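Local coordinates for protein mucus binding proteinn (Lactobacillus reuteri, PDB 4MT5) that probably binds mucin, as one ubiquitin-like beta-grasp repeat of a cell-wall-anchored surface protein through which lactobacilli are thought to adhere to gastrointestinal mucus, at residues Thr16-Asp21 and Lys39-Asp44; Thr102-Ser107 and Pro148-Glu153; Gly116-Asn121 and Lys125-Asp130; Asp130-Thr133 and Ala139-Lys142. All blocks are in the same frame, centred on the assembly; numbering follows the deposited sequence.

Interaction 1. Residues Thr16-Asp21 and Lys39-Asp44; sequences TLRQDD and KKYEGD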
loop_
_atom_site.group_PDB
_atom_site.type_symbol
_atom_site.label_atom_id
_atom_site.label_comp_id
_atom_site.label_asym_id
_atom_site.label_seq_id
_atom_site.Cartn_x
_atom_site.Cartn_y
_atom_site.Cartn_z
ATOM N N THR A 16 -21.031 1.990 17.363
ATOM C CA THR A 16 -22.248 1.304 16.946
ATOM C C THR A 16 -22.676 1.844 15.578
ATOM O O THR A 16 -22.730 3.054 15.374
ATOM C CB THR A 16 -23.379 1.522 17.958
ATOM O OG1 THR A 16 -23.025 0.908 19.197
ATOM C CG2 THR A 16 -24.674 0.907 17.469
ATOM N N LEU A 17 -22.965 0.949 14.635
ATOM C CA LEU A 17 -23.411 1.363 13.298
ATOM C C LEU A 17 -24.923 1.536 13.238
ATOM O O LEU A 17 -25.438 2.471 12.614
ATOM C CB LEU A 17 -22.993 0.337 12.243
ATOM C CG LEU A 17 -21.503 0.029 12.069
ATOM C CD1 LEU A 17 -21.328 -1.219 11.220
ATOM C CD2 LEU A 17 -20.770 1.210 11.453
ATOM N N ARG A 18 -25.625 0.623 13.900
ATOM C CA ARG A 18 -27.068 0.548 13.797
ATOM C C ARG A 18 -27.638 -0.163 15.009
ATOM O O ARG A 18 -27.054 -1.137 15.487
ATOM C CB ARG A 18 -27.443 -0.213 12.526
ATOM C CG ARG A 18 -28.897 -0.620 12.401
ATOM C CD ARG A 18 -29.166 -1.063 10.978
ATOM N NE ARG A 18 -30.455 -1.723 10.825
ATOM C CZ ARG A 18 -30.896 -2.227 9.678
ATOM N NH1 ARG A 18 -30.149 -2.141 8.577
ATOM N NH2 ARG A 18 -32.083 -2.815 9.635
ATOM N N GLN A 19 -28.762 0.334 15.524
ATOM C CA GLN A 19 -29.464 -0.389 16.571
ATOM C C GLN A 19 -30.954 -0.442 16.303
ATOM O O GLN A 19 -31.601 0.585 16.118
ATOM C CB GLN A 19 -29.179 0.175 17.956
ATOM C CG GLN A 19 -29.869 -0.629 19.032
ATOM C CD GLN A 19 -29.357 -0.348 20.423
ATOM O OE1 GLN A 19 -28.167 -0.531 20.712
ATOM N NE2 GLN A 19 -30.257 0.091 21.305
ATOM N N ASP A 20 -31.486 -1.658 16.266
ATOM C CA ASP A 20 -32.901 -1.860 16.016
ATOM C C ASP A 20 -33.693 -2.123 17.298
ATOM O O ASP A 20 -33.415 -3.057 18.054
ATOM C CB ASP A 20 -33.116 -2.986 15.010
ATOM C CG ASP A 20 -32.600 -2.635 13.630
ATOM O OD1 ASP A 20 -32.132 -1.490 13.443
ATOM O OD2 ASP A 20 -32.667 -3.502 12.725
ATOM N N ASP A 21 -34.691 -1.281 17.523
ATOM C CA ASP A 21 -35.557 -1.391 18.681
ATOM C C ASP A 21 -36.838 -2.138 18.289
ATOM O O ASP A 21 -37.680 -1.605 17.573
ATOM C CB ASP A 21 -35.873 0.025 19.171
ATOM C CG ASP A 21 -36.447 0.054 20.574
ATOM O OD1 ASP A 21 -36.877 -1.020 21.066
ATOM O OD2 ASP A 21 -36.472 1.160 21.174
ATOM N N LYS A 39 -26.104 -7.844 4.939
ATOM C CA LYS A 39 -25.935 -7.580 3.516
ATOM C C LYS A 39 -25.511 -6.123 3.269
ATOM O O LYS A 39 -24.589 -5.864 2.508
ATOM C CB LYS A 39 -27.225 -7.903 2.764
ATOM C CG LYS A 39 -27.036 -8.200 1.290
ATOM C CD LYS A 39 -27.772 -7.193 0.420
ATOM C CE LYS A 39 -28.225 -7.846 -0.877
ATOM N NZ LYS A 39 -29.262 -8.899 -0.604
ATOM N N LYS A 40 -26.173 -5.182 3.937
ATOM C CA LYS A 40 -25.931 -3.757 3.714
ATOM C C LYS A 40 -24.533 -3.346 4.135
ATOM O O LYS A 40 -23.900 -2.527 3.472
ATOM C CB LYS A 40 -26.963 -2.890 4.447
ATOM C CG LYS A 40 -28.352 -2.855 3.814
ATOM C CD LYS A 40 -28.399 -1.981 2.560
ATOM C CE LYS A 40 -29.826 -1.866 2.016
ATOM N NZ LYS A 40 -30.485 -3.212 1.909
ATOM N N TYR A 41 -24.040 -3.911 5.232
ATOM C CA TYR A 41 -22.720 -3.520 5.713
ATOM C C TYR A 41 -21.575 -4.201 4.984
ATOM O O TYR A 41 -20.474 -3.652 4.903
ATOM C CB TYR A 41 -22.604 -3.661 7.232
ATOM C CG TYR A 41 -23.411 -2.600 7.922
ATOM C CD1 TYR A 41 -23.018 -1.259 7.878
ATOM C CD2 TYR A 41 -24.598 -2.923 8.571
ATOM C CE1 TYR A 41 -23.780 -0.275 8.475
ATOM C CE2 TYR A 41 -25.368 -1.944 9.173
ATOM C CZ TYR A 41 -24.955 -0.627 9.125
ATOM O OH TYR A 41 -25.737 0.321 9.732
ATOM N N GLU A 42 -21.837 -5.384 4.438
ATOM C CA GLU A 42 -20.831 -6.072 3.636
ATOM C C GLU A 42 -20.572 -5.313 2.332
ATOM O O GLU A 42 -19.410 -5.079 1.962
ATOM C CB GLU A 42 -21.221 -7.527 3.408
ATOM C CG GLU A 42 -21.013 -8.371 4.651
ATOM C CD GLU A 42 -21.631 -9.759 4.549
ATOM O OE1 GLU A 42 -22.631 -9.934 3.814
ATOM O OE2 GLU A 42 -21.114 -10.685 5.215
ATOM N N GLY A 43 -21.646 -4.877 1.675
ATOM C CA GLY A 43 -21.547 -3.919 0.583
ATOM C C GLY A 43 -20.808 -2.618 0.923
ATOM O O GLY A 43 -20.447 -1.863 0.018
ATOM N N ASP A 44 -20.581 -2.346 2.213
ATOM C CA ASP A 44 -19.888 -1.132 2.668
ATOM C C ASP A 44 -18.400 -1.409 2.859
ATOM O O ASP A 44 -17.625 -0.510 3.186
ATOM C CB ASP A 44 -20.445 -0.643 4.034
ATOM C CG ASP A 44 -21.769 0.186 3.934
ATOM O OD1 ASP A 44 -22.703 -0.201 3.184
ATOM O OD2 ASP A 44 -21.877 1.222 4.650
#
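Over one face of the Tyr-41 ring lies a methyl of Leu-17, whereas Arg-18 meets the phenol end of the same ring and keeps its guanidinium for Asp-20, which is bound in plane at the edge. Leu-17 CD1 makes a CH-pi contact, 4.0 Å from the centroid of the Tyr-41 ring and 20° off its normal, displaced toward the CD1-CE1 rim of the ring. The isobutyl chain and the phenol slide past each other in opposite directions, and Leu-17 CB sits on that same side, beyond the rim near CZ. Leucine suits this place because its apolar methyl can rest over an aromatic face. Arg-18 instead offers methylene: its CB is 3.3 Å from Tyr-41 OH. With CG anti to the backbone N (chi1 168°) and the chain extended, the guanidinium is carried beyond the ring to Asp-20. There the grip is side-on, with NE on OD1 at 3.1 Å and NH2 on OD2 at 3.2 Å. Asp-20 OD2 is also bonded to Tyr-32, so the carboxylate that steadies the arginine has a second partner. Leu-17 and Arg-18 form a classic beta bulge opposite Tyr-8, consistent with both neighbours turning toward Tyr-41. A helix, 35-42, laid by its tyrosine against a strand of the sheet, is the packing expected of the ubiquitin-like beta-grasp fold.

Interaction 2. Residues Thr102-Ser107 and Pro148-Glu153; sequences TVQPDS and PSPAVE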
loop_
_atom_site.group_PDB
_atom_site.type_symbol
_atom_site.label_atom_id
_atom_site.label_comp_id
_atom_site.label_asym_id
_atom_site.label_seq_id
_atom_site.Cartn_x
_atom_site.Cartn_y
_atom_site.Cartn_z
ATOM N N THR A 102 29.430 15.316 -27.616
ATOM C CA THR A 102 29.410 13.874 -27.304
ATOM C C THR A 102 30.658 13.107 -27.778
ATOM O O THR A 102 30.867 12.959 -28.985
ATOM C CB THR A 102 28.134 13.168 -27.890
ATOM O OG1 THR A 102 26.944 13.760 -27.350
ATOM C CG2 THR A 102 28.137 11.676 -27.574
ATOM N N VAL A 103 31.465 12.602 -26.837
ATOM C CA VAL A 103 32.656 11.805 -27.186
ATOM C C VAL A 103 32.487 10.298 -26.950
ATOM O O VAL A 103 33.182 9.487 -27.567
ATOM C CB VAL A 103 33.953 12.316 -26.487
ATOM C CG1 VAL A 103 34.209 13.765 -26.847
ATOM C CG2 VAL A 103 33.873 12.155 -24.971
ATOM N N GLN A 104 31.562 9.940 -26.057
ATOM C CA GLN A 104 31.214 8.541 -25.766
ATOM C C GLN A 104 29.724 8.465 -25.413
ATOM O O GLN A 104 29.200 9.392 -24.779
ATOM C CB GLN A 104 32.061 7.997 -24.602
ATOM C CG GLN A 104 33.514 7.643 -24.947
ATOM C CD GLN A 104 33.656 6.259 -25.557
ATOM O OE1 GLN A 104 33.854 5.279 -24.844
ATOM N NE2 GLN A 104 33.546 6.173 -26.880
ATOM N N PRO A 105 29.035 7.374 -25.818
ATOM C CA PRO A 105 27.605 7.227 -25.494
ATOM C C PRO A 105 27.361 7.224 -23.988
ATOM O O PRO A 105 28.219 6.766 -23.235
ATOM C CB PRO A 105 27.237 5.874 -26.111
ATOM C CG PRO A 105 28.530 5.151 -26.274
ATOM C CD PRO A 105 29.548 6.215 -26.568
ATOM N N ASP A 106 26.222 7.755 -23.556
ATOM C CA ASP A 106 25.898 7.828 -22.126
ATOM C C ASP A 106 25.849 6.457 -21.437
ATOM O O ASP A 106 25.401 5.462 -22.018
ATOM C CB ASP A 106 24.556 8.537 -21.901
ATOM C CG ASP A 106 24.656 10.046 -22.004
ATOM O OD1 ASP A 106 25.772 10.589 -21.844
ATOM O OD2 ASP A 106 23.606 10.694 -22.231
ATOM N N SER A 107 26.327 6.414 -20.197
ATOM C CA SER A 107 26.070 5.275 -19.334
ATOM C C SER A 107 24.802 5.578 -18.561
ATOM O O SER A 107 24.682 6.626 -17.910
ATOM C CB SER A 107 27.213 5.030 -18.351
ATOM O OG SER A 107 26.868 4.006 -17.426
ATOM N N PRO A 148 33.599 2.948 -14.651
ATOM C CA PRO A 148 34.864 3.358 -15.257
ATOM C C PRO A 148 34.594 4.164 -16.517
ATOM O O PRO A 148 33.851 3.699 -17.396
ATOM C CB PRO A 148 35.520 2.021 -15.633
ATOM C CG PRO A 148 34.795 0.987 -14.839
ATOM C CD PRO A 148 33.398 1.493 -14.753
ATOM N N SER A 149 35.172 5.361 -16.586
ATOM C CA SER A 149 35.175 6.145 -17.814
ATOM C C SER A 149 35.928 5.344 -18.871
ATOM O O SER A 149 37.038 4.875 -18.606
ATOM C CB SER A 149 35.890 7.481 -17.591
ATOM O OG SER A 149 35.414 8.154 -16.438
ATOM N N PRO A 150 35.336 5.177 -20.070
ATOM C CA PRO A 150 36.017 4.390 -21.103
ATOM C C PRO A 150 37.240 5.129 -21.677
ATOM O O PRO A 150 37.383 6.344 -21.505
ATOM C CB PRO A 150 34.944 4.213 -22.182
ATOM C CG PRO A 150 33.678 4.748 -21.603
ATOM C CD PRO A 150 34.063 5.728 -20.556
ATOM N N ALA A 151 38.116 4.389 -22.350
ATOM C CA ALA A 151 39.339 4.956 -22.905
ATOM C C ALA A 151 39.090 5.494 -24.301
ATOM O O ALA A 151 38.610 4.774 -25.183
ATOM C CB ALA A 151 40.454 3.915 -22.934
ATOM N N VAL A 152 39.408 6.772 -24.487
ATOM C CA VAL A 152 39.399 7.388 -25.806
ATOM C C VAL A 152 40.818 7.856 -26.092
ATOM O O VAL A 152 41.337 8.742 -25.409
ATOM C CB VAL A 152 38.431 8.586 -25.875
ATOM C CG1 VAL A 152 38.200 8.995 -27.319
ATOM C CG2 VAL A 152 37.113 8.236 -25.217
ATOM N N GLU A 153 41.461 7.237 -27.075
ATOM C CA GLU A 153 42.824 7.615 -27.417
ATOM C C GLU A 153 42.797 9.020 -27.977
ATOM O O GLU A 153 41.951 9.355 -28.805
ATOM C CB GLU A 153 43.430 6.645 -28.430
ATOM C CG GLU A 153 42.512 6.340 -29.601
ATOM C CD GLU A 153 43.175 5.475 -30.652
ATOM O OE1 GLU A 153 42.445 4.963 -31.533
ATOM O OE2 GLU A 153 44.419 5.313 -30.597
#
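Gln-104 reaches across to Pro-150 and Val-152, and its whole side chain forms the packed part of the contact. CG of Gln-104 lies 3.7 Å from Val-152 CG2, with the amide carbon CD just beyond at 4.0 Å. Farther out, OE1 of Gln-104 rests against the proline ring, 3.1 Å from Pro-150 CB and 3.3 Å from Pro-150 CG. The chain reaches both neighbours by folding at its second torsion (chi2 -83°), which turns the amide back instead of letting it run straight outward. The other end of that amide is held loosely, since NE2 of Gln-104 makes a weak bond of 3.4 Å to Val-103 O. Looser still is the outer side of the loop, where Ala-151 points its methyl away from the strand and is exposed. Pro-150 and Val-152, before and after it, face inward, and their compact apolar shapes suit a loop lying against the start of strand 104-120. Aromatic residues complete the inner side: Tyr-95 touches both Gln-104 and Pro-150, while Tyr-180 packs on Val-103 and Val-152. Between the two segments themselves the chemistry is therefore van der Waals contact, with glutamine offering its CG to Val-152 and its carbonyl oxygen to the proline ring; directional bonds come from outside the pair, from Tyr-180 OH to Pro-150 O and from Ser-149 OG to His-159 O.

Interaction 3. Residues Gly116-Asn121 and Lys125-Asp130; sequences GYTTDN and KVVSYD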
loop_
_atom_site.group_PDB
_atom_site.type_symbol
_atom_site.label_atom_id
_atom_site.label_comp_id
_atom_site.label_asym_id
_atom_site.label_seq_id
_atom_site.Cartn_x
_atom_site.Cartn_y
_atom_site.Cartn_z
ATOM N N GLY A 116 4.296 -3.408 -1.816
ATOM C CA GLY A 116 2.870 -3.582 -1.648
ATOM C C GLY A 116 2.368 -2.787 -0.459
ATOM O O GLY A 116 3.146 -2.177 0.272
ATOM N N TYR A 117 1.057 -2.807 -0.258
ATOM C CA TYR A 117 0.437 -2.125 0.868
ATOM C C TYR A 117 -0.927 -2.723 1.154
ATOM O O TYR A 117 -1.428 -3.529 0.378
ATOM C CB TYR A 117 0.302 -0.638 0.566
ATOM C CG TYR A 117 -0.292 -0.354 -0.782
ATOM C CD1 TYR A 117 0.517 -0.175 -1.892
ATOM C CD2 TYR A 117 -1.657 -0.265 -0.949
ATOM C CE1 TYR A 117 -0.017 0.092 -3.139
ATOM C CE2 TYR A 117 -2.204 -0.003 -2.194
ATOM C CZ TYR A 117 -1.377 0.176 -3.283
ATOM O OH TYR A 117 -1.921 0.432 -4.520
ATOM N N THR A 118 -1.526 -2.334 2.270
ATOM C CA THR A 118 -2.868 -2.789 2.601
ATOM C C THR A 118 -3.826 -1.613 2.729
ATOM O O THR A 118 -3.511 -0.627 3.395
ATOM C CB THR A 118 -2.876 -3.562 3.910
ATOM O OG1 THR A 118 -1.943 -4.639 3.820
ATOM C CG2 THR A 118 -4.271 -4.127 4.183
ATOM N N THR A 119 -4.987 -1.717 2.083
ATOM C CA THR A 119 -6.000 -0.669 2.132
ATOM C C THR A 119 -7.180 -1.145 2.974
ATOM O O THR A 119 -7.511 -2.327 2.943
ATOM C CB THR A 119 -6.512 -0.298 0.730
ATOM O OG1 THR A 119 -5.406 0.014 -0.118
ATOM C CG2 THR A 119 -7.415 0.913 0.799
ATOM N N ASP A 120 -7.781 -0.224 3.735
ATOM C CA ASP A 120 -8.992 -0.467 4.501
ATOM C C ASP A 120 -10.147 -0.342 3.518
ATOM O O ASP A 120 -10.262 0.672 2.848
ATOM C CB ASP A 120 -9.087 0.603 5.589
ATOM C CG ASP A 120 -10.265 0.407 6.544
ATOM O OD1 ASP A 120 -11.421 0.220 6.088
ATOM O OD2 ASP A 120 -10.023 0.480 7.770
ATOM N N ASN A 121 -10.987 -1.368 3.422
ATOM C CA ASN A 121 -12.095 -1.370 2.455
ATOM C C ASN A 121 -13.217 -0.388 2.795
ATOM O O ASN A 121 -13.986 0.029 1.915
ATOM C CB ASN A 121 -12.717 -2.768 2.318
ATOM C CG ASN A 121 -11.850 -3.736 1.529
ATOM O OD1 ASN A 121 -10.647 -3.516 1.326
ATOM N ND2 ASN A 121 -12.461 -4.827 1.086
ATOM N N LYS A 125 -8.539 4.392 3.085
ATOM C CA LYS A 125 -7.167 4.826 3.349
ATOM C C LYS A 125 -6.216 3.638 3.587
ATOM O O LYS A 125 -6.657 2.548 3.944
ATOM C CB LYS A 125 -7.157 5.778 4.540
ATOM C CG LYS A 125 -8.146 6.930 4.370
ATOM C CD LYS A 125 -8.234 7.804 5.609
ATOM C CE LYS A 125 -8.856 9.153 5.280
ATOM N NZ LYS A 125 -9.018 9.981 6.517
ATOM N N VAL A 126 -4.916 3.832 3.377
ATOM C CA VAL A 126 -3.993 2.708 3.526
ATOM C C VAL A 126 -3.462 2.619 4.946
ATOM O O VAL A 126 -3.087 3.625 5.545
ATOM C CB VAL A 126 -2.855 2.693 2.445
ATOM C CG1 VAL A 126 -3.094 3.757 1.397
ATOM C CG2 VAL A 126 -1.479 2.835 3.064
ATOM N N VAL A 127 -3.440 1.404 5.478
ATOM C CA VAL A 127 -3.144 1.184 6.887
ATOM C C VAL A 127 -1.739 0.645 7.154
ATOM O O VAL A 127 -1.208 0.826 8.251
ATOM C CB VAL A 127 -4.220 0.285 7.541
ATOM C CG1 VAL A 127 -5.608 0.753 7.119
ATOM C CG2 VAL A 127 -4.053 -1.162 7.153
ATOM N N SER A 128 -1.128 -0.005 6.164
ATOM C CA SER A 128 0.265 -0.437 6.311
ATOM C C SER A 128 0.967 -0.608 4.969
ATOM O O SER A 128 0.317 -0.596 3.928
ATOM C CB SER A 128 0.374 -1.723 7.126
ATOM O OG SER A 128 -0.079 -2.825 6.369
ATOM N N TYR A 129 2.296 -0.747 5.013
ATOM C CA TYR A 129 3.117 -0.960 3.823
ATOM C C TYR A 129 4.024 -2.156 4.050
ATOM O O TYR A 129 4.528 -2.358 5.154
ATOM C CB TYR A 129 3.978 0.266 3.523
ATOM C CG TYR A 129 3.212 1.505 3.083
ATOM C CD1 TYR A 129 2.953 1.755 1.731
ATOM C CD2 TYR A 129 2.764 2.434 4.012
ATOM C CE1 TYR A 129 2.260 2.896 1.317
ATOM C CE2 TYR A 129 2.068 3.568 3.612
ATOM C CZ TYR A 129 1.819 3.794 2.266
ATOM O OH TYR A 129 1.124 4.921 1.883
ATOM N N ASP A 130 4.213 -2.950 3.000
ATOM C CA ASP A 130 5.125 -4.088 3.023
ATOM C C ASP A 130 6.535 -3.574 2.831
ATOM O O ASP A 130 6.731 -2.435 2.421
ATOM C CB ASP A 130 4.774 -5.041 1.892
ATOM C CG ASP A 130 3.407 -5.685 2.080
ATOM O OD1 ASP A 130 2.940 -5.735 3.245
ATOM O OD2 ASP A 130 2.804 -6.144 1.075
HETATM O O HOH W 1 0.558 -4.000 3.542
#
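Strand 117-120 and strand 126-129 run antiparallel, 4.6 Å apart at their axes, through a register that shifts by one residue at a beta bulge between the Thr-118/Ser-128 and Thr-119/Val-126 pairs. Four backbone bonds join them: Asp-130 N to Gly-116 O, Thr-118 N to Ser-128 O, Val-127 N to Thr-118 O and Asp-120 N to Lys-125 O, the last at 3.0 Å and almost straight. On one face, Tyr-117 CB packs 3.8 Å from Tyr-129 CD1. The ring of Tyr-117 is led away from its partner strand by the crowded first torsion (chi1 48°), so that its hydroxyl can bond Asn-83 O. Thr-118 and Ser-128 occupy the other face. Their hydroxyls, OG1 and OG, are 3.6 Å apart and share a water, which also donates to Asp-130 OD1 at 3.0 Å; two short hydroxyl side chains on the same face can both reach one water. Asp-130 OD2 is bonded to His-76 and lies 3.7 Å from Gly-116 CA, where glycine brings no side chain against the carboxylate. Val-127 CG1 covers Asp-120 CB at 3.8 Å. The carboxylate of Asp-120 meets His-72 through OD2, while OD1 receives Val-122 N, closing an Asx turn, and also Thr-123 N, an apt use of aspartate where a strand turns back. This is a bulged beta hairpin, and strand 104-120 also pairs with strand 65-77, consistent with a place where the two beta-grasp parts of the repeat meet.

Interaction 4. Residues Asp130-Thr133 and Ala139-Lys142; sequences DPWT and ADSK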
loop_
_atom_site.group_PDB
_atom_site.type_symbol
_atom_site.label_atom_id
_atom_site.label_comp_id
_atom_site.label_asym_id
_atom_site.label_seq_id
_atom_site.Cartn_x
_atom_site.Cartn_y
_atom_site.Cartn_z
ATOM N N ASP A 130 4.213 -2.950 3.000
ATOM C CA ASP A 130 5.125 -4.088 3.023
ATOM C C ASP A 130 6.535 -3.574 2.831
ATOM O O ASP A 130 6.731 -2.435 2.421
ATOM C CB ASP A 130 4.774 -5.041 1.892
ATOM C CG ASP A 130 3.407 -5.685 2.080
ATOM O OD1 ASP A 130 2.940 -5.735 3.245
ATOM O OD2 ASP A 130 2.804 -6.144 1.075
ATOM N N PRO A 131 7.535 -4.403 3.126
ATOM C CA PRO A 131 8.898 -3.893 2.920
ATOM C C PRO A 131 9.195 -3.551 1.453
ATOM O O PRO A 131 8.693 -4.223 0.562
ATOM C CB PRO A 131 9.783 -5.063 3.372
ATOM C CG PRO A 131 8.893 -5.945 4.206
ATOM C CD PRO A 131 7.511 -5.776 3.661
ATOM N N TRP A 132 9.988 -2.509 1.216
ATOM C CA TRP A 132 10.473 -2.169 -0.121
ATOM C C TRP A 132 11.199 -3.337 -0.779
ATOM O O TRP A 132 11.993 -4.029 -0.140
ATOM C CB TRP A 132 11.457 -1.007 -0.026
ATOM C CG TRP A 132 10.830 0.331 0.116
ATOM C CD1 TRP A 132 10.925 1.179 1.184
ATOM C CD2 TRP A 132 10.018 0.995 -0.855
ATOM N NE1 TRP A 132 10.213 2.331 0.936
ATOM C CE2 TRP A 132 9.645 2.241 -0.306
ATOM C CE3 TRP A 132 9.559 0.650 -2.130
ATOM C CZ2 TRP A 132 8.841 3.141 -0.987
ATOM C CZ3 TRP A 132 8.759 1.547 -2.805
ATOM C CH2 TRP A 132 8.412 2.782 -2.235
ATOM N N THR A 133 10.945 -3.550 -2.063
ATOM C CA THR A 133 11.624 -4.614 -2.798
ATOM C C THR A 133 12.278 -4.091 -4.072
ATOM O O THR A 133 11.737 -3.205 -4.738
ATOM C CB THR A 133 10.666 -5.802 -3.154
ATOM O OG1 THR A 133 9.607 -5.350 -4.011
ATOM C CG2 THR A 133 10.067 -6.434 -1.900
ATOM N N ALA A 139 14.722 -4.995 0.035
ATOM C CA ALA A 139 15.827 -4.043 0.150
ATOM C C ALA A 139 15.311 -2.609 0.250
ATOM O O ALA A 139 14.350 -2.242 -0.422
ATOM C CB ALA A 139 16.771 -4.175 -1.029
ATOM N N ASP A 140 15.970 -1.809 1.085
ATOM C CA ASP A 140 15.601 -0.416 1.306
ATOM C C ASP A 140 16.516 0.549 0.592
ATOM O O ASP A 140 16.293 1.759 0.607
ATOM C CB ASP A 140 15.632 -0.087 2.789
ATOM C CG ASP A 140 14.426 -0.618 3.517
ATOM O OD1 ASP A 140 13.422 -0.945 2.838
ATOM O OD2 ASP A 140 14.475 -0.704 4.762
ATOM N N SER A 141 17.563 0.015 -0.016
ATOM C CA SER A 141 18.492 0.828 -0.790
ATOM C C SER A 141 19.209 -0.035 -1.809
ATOM O O SER A 141 19.017 -1.247 -1.869
ATOM C CB SER A 141 19.499 1.513 0.121
ATOM O OG SER A 141 20.108 0.570 0.976
ATOM N N LYS A 142 20.034 0.596 -2.620
ATOM C CA LYS A 142 20.751 -0.108 -3.668
ATOM C C LYS A 142 21.970 0.742 -3.943
ATOM O O LYS A 142 21.889 1.970 -3.931
ATOM C CB LYS A 142 19.858 -0.270 -4.915
ATOM C CG LYS A 142 20.550 -0.754 -6.182
ATOM C CD LYS A 142 21.252 -2.097 -5.992
ATOM C CE LYS A 142 21.773 -2.635 -7.334
ATOM N NZ LYS A 142 22.401 -1.544 -8.167
HETATM O O HOH W 2 12.973 -3.593 2.118
#
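The segments around Trp-132 and Ala-139 come together where a short hairpin begins and ends, with CA atoms 5.2 Å apart between Thr-133 and Ala-139. One backbone bond spans them, from Ala-139 N to Trp-132 O at 2.9 Å, its N-H...O angle 162° and the donor tilted from the carbonyl plane. Beside it the side chains meet at the indole's near end. Trp-132 CB approaches Ala-139 O and also lies 3.5 Å from Asp-140 OD1, which lies near the indole plane at the ring's edge, 3.7 Å from Trp-132 CD1. Carboxylate and indole stand nearly perpendicular, with 86° between their planes, so the aspartate presents an oxygen to the ring's rim. Aspartate is fit for this job because, with CG anti to the carbonyl carbon (chi1 -77°), its short chain turns OD1 toward Trp-132 CB and CD1. The far part of the indole leads away from Asp-140, over to strands 85-96 and 104-120, where it touches Lys-87, Phe-113 and Arg-115; a large aromatic suits a place that must span from a loop to two strands. A water lies between Trp-132 O and Asp-140 OD1, but at 2.5 Å from Trp-132 O its link is doubtful. Ala-139 takes part through its backbone, its methyl making no contact. Thr-133 turns away and bonds Lys-114 O. Chemically, then, the base of the hairpin is held by one direct amide bond to the carbonyl of Trp-132, while the indole's hydrophobic bulk is spent on the neighbouring strands.

In the fold
From the N terminus, interaction 1 closes first, tying helix 35-42 to strand 16-24 in the mucin-binding half, and is complete before the others open. Interaction 2 then spans the longest loop, from the start of strand 104-120 to the loop after strand 142-148. Interactions 3 and 4 both fall within that loop: the first closes the tight turn between strands 104-120 and 126-129, and the second, starting on the same Asp-130, closes the next small hairpin. None cross. Strand 104-120 runs from interaction 2 at the far end to interaction 3 at the chain's middle, while the centres of interactions 1 and 2 stand 68 Å apart, on opposite sides of the centre of an elongated chain.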